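Local coordinates for uncharacterized protein (Thermotoga maritima, PDB 1VMJ) that is of unknown function but belongs to the YjbQ (UPF0047) family, binds sodium and may be a thiamin phosphate synthase, at residues Ala117-Arg121 against Lys122-Gly126. Numbering follows the deposited sequence.
Sequences AITDR and KMDLG
Thr119 and Lys122 are paired by two backbone bonds at the closed end of a beta hairpin, whose type I' turn runs through Asp120 and Arg121. The turn joins strand 113-119 to the short strand 122-123, one of the two edge strands, within this chain, of a five-stranded antiparallel sheet. Beyond the non-hydrogen-bonded pair of Ile118 and Met123, Asp124 N donates to Ala117 O over 2.8 Å.

The side chains then sort by sheet face. Ile118 and Met123 share the one under helix 34-44, where both touch Val41 and Met123 also reaches Leu37 and Glu38; chi1 of -55° places CG1 of Ile118 beside its own backbone N, and CD1 at the end of that branch packs on Met123 CG at 3.9 Å. The other branch, CG2, lies 3.9 Å from Lys122 O. On the other face the contact is polar. Asp124 turns CG anti to its own N (chi1 -160°), carrying the carboxylate back across the hairpin to Thr119, whose OG1 donates to Asp124 OD2 over 2.7 Å, approaching from above the carboxylate plane. The same OD2 lies 3.3 Å from Thr119 CB, and it forms a salt bridge with Arg17 of a second subunit. NZ of Lys147 of that subunit bonds both Thr119 OG1 and Ile118 O, so the hairpin helps build a trimer interface; the Arg17 guanidinium probably favours the ionised carboxylate. With an alanine in place of Asp124, the Thr119 hydroxyl would probably be left without this acceptor and Arg17 of the neighbouring subunit without its charged partner. Beside the bond between Thr119 and Asp124, CB of Ala117 rests against CB of Asp124 at 3.8 Å.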
loop_
_atom_site.group_PDB
_atom_site.type_symbol
_atom_site.label_atom_id
_atom_site.label_comp_id
_atom_site.label_asym_id
_atom_site.label_seq_id
_atom_site.Cartn_x
_atom_site.Cartn_y
_atom_site.Cartn_z
ATOM N N ALA A 117 -11.289 -6.854 -4.175
ATOM C CA ALA A 117 -12.435 -6.909 -5.082
ATOM C C ALA A 117 -13.543 -7.779 -4.489
ATOM O O ALA A 117 -13.261 -8.840 -3.902
ATOM C CB ALA A 117 -12.001 -7.497 -6.413
ATOM N N ILE A 118 -14.788 -7.332 -4.672
ATOM C CA ILE A 118 -15.965 -8.145 -4.391
ATOM C C ILE A 118 -16.541 -8.566 -5.722
ATOM O O ILE A 118 -16.887 -7.722 -6.558
ATOM C CB ILE A 118 -17.008 -7.373 -3.554
ATOM C CG1 ILE A 118 -16.369 -6.827 -2.268
ATOM C CG2 ILE A 118 -18.209 -8.244 -3.250
ATOM C CD1 ILE A 118 -15.650 -7.827 -1.446
ATOM N N THR A 119 -16.670 -9.877 -5.899
ATOM C CA THR A 119 -17.151 -10.465 -7.127
ATOM C C THR A 119 -18.140 -11.555 -6.764
ATOM O O THR A 119 -17.845 -12.409 -5.946
ATOM C CB THR A 119 -15.991 -11.052 -7.915
ATOM O OG1 THR A 119 -15.086 -9.997 -8.264
ATOM C CG2 THR A 119 -16.463 -11.694 -9.175
ATOM N N ASP A 120 -19.321 -11.515 -7.358
ATOM C CA ASP A 120 -20.375 -12.488 -7.061
ATOM C C ASP A 120 -20.575 -12.703 -5.537
ATOM O O ASP A 120 -20.609 -13.834 -5.036
ATOM C CB ASP A 120 -20.075 -13.805 -7.771
ATOM C CG ASP A 120 -21.306 -14.685 -7.901
ATOM O OD1 ASP A 120 -22.441 -14.176 -7.759
ATOM O OD2 ASP A 120 -21.131 -15.896 -8.132
ATOM N N ARG A 121 -20.698 -11.589 -4.817
ATOM C CA ARG A 121 -20.944 -11.563 -3.375
ATOM C C ARG A 121 -19.804 -12.064 -2.477
ATOM O O ARG A 121 -20.011 -12.265 -1.278
ATOM C CB ARG A 121 -22.248 -12.288 -3.036
ATOM C CG ARG A 121 -23.509 -11.608 -3.579
ATOM C CD ARG A 121 -24.724 -12.049 -2.795
ATOM N NE ARG A 121 -24.691 -11.590 -1.398
ATOM C CZ ARG A 121 -25.344 -12.189 -0.395
ATOM N NH1 ARG A 121 -26.121 -13.265 -0.604
ATOM N NH2 ARG A 121 -25.237 -11.701 0.835
ATOM N N LYS A 122 -18.600 -12.228 -3.017
ATOM C CA LYS A 122 -17.508 -12.746 -2.213
ATOM C C LYS A 122 -16.257 -11.962 -2.455
ATOM O O LYS A 122 -16.056 -11.429 -3.548
ATOM C CB LYS A 122 -17.214 -14.198 -2.587
ATOM C CG LYS A 122 -18.366 -15.169 -2.389
ATOM C CD LYS A 122 -18.760 -15.298 -0.936
ATOM C CE LYS A 122 -19.939 -16.234 -0.732
ATOM N NZ LYS A 122 -19.536 -17.620 -1.060
ATOM N N MET A 123 -15.379 -11.954 -1.459
ATOM C CA MET A 123 -14.035 -11.438 -1.651
ATOM C C MET A 123 -13.350 -12.270 -2.732
ATOM O O MET A 123 -13.417 -13.504 -2.705
ATOM C CB MET A 123 -13.230 -11.506 -0.365
ATOM C CG MET A 123 -13.683 -10.445 0.622
ATOM S SD MET A 123 -12.589 -10.310 2.050
ATOM C CE MET A 123 -13.022 -11.831 2.869
ATOM N N ASP A 124 -12.705 -11.582 -3.671
ATOM C CA ASP A 124 -12.122 -12.216 -4.847
ATOM C C ASP A 124 -10.640 -12.440 -4.559
ATOM O O ASP A 124 -9.805 -11.575 -4.837
ATOM C CB ASP A 124 -12.382 -11.290 -6.030
ATOM C CG ASP A 124 -12.283 -11.952 -7.352
ATOM O OD1 ASP A 124 -11.748 -13.083 -7.465
ATOM O OD2 ASP A 124 -12.724 -11.300 -8.316
ATOM N N LEU A 125 -10.341 -13.571 -3.929
ATOM C CA LEU A 125 -9.028 -13.836 -3.352
ATOM C C LEU A 125 -8.370 -15.028 -4.020
ATOM O O LEU A 125 -9.059 -15.964 -4.495
ATOM C CB LEU A 125 -9.137 -14.142 -1.858
ATOM C CG LEU A 125 -9.692 -13.027 -0.974
ATOM C CD1 LEU A 125 -9.808 -13.462 0.470
ATOM C CD2 LEU A 125 -8.884 -11.794 -1.113
ATOM N N GLY A 126 -7.043 -15.008 -4.004
ATOM C CA GLY A 126 -6.248 -16.139 -4.433
ATOM C C GLY A 126 -6.252 -17.201 -3.365
ATOM O O GLY A 126 -6.826 -17.011 -2.302
HETATM O O HOH W 1 -8.640 -8.362 -4.533
#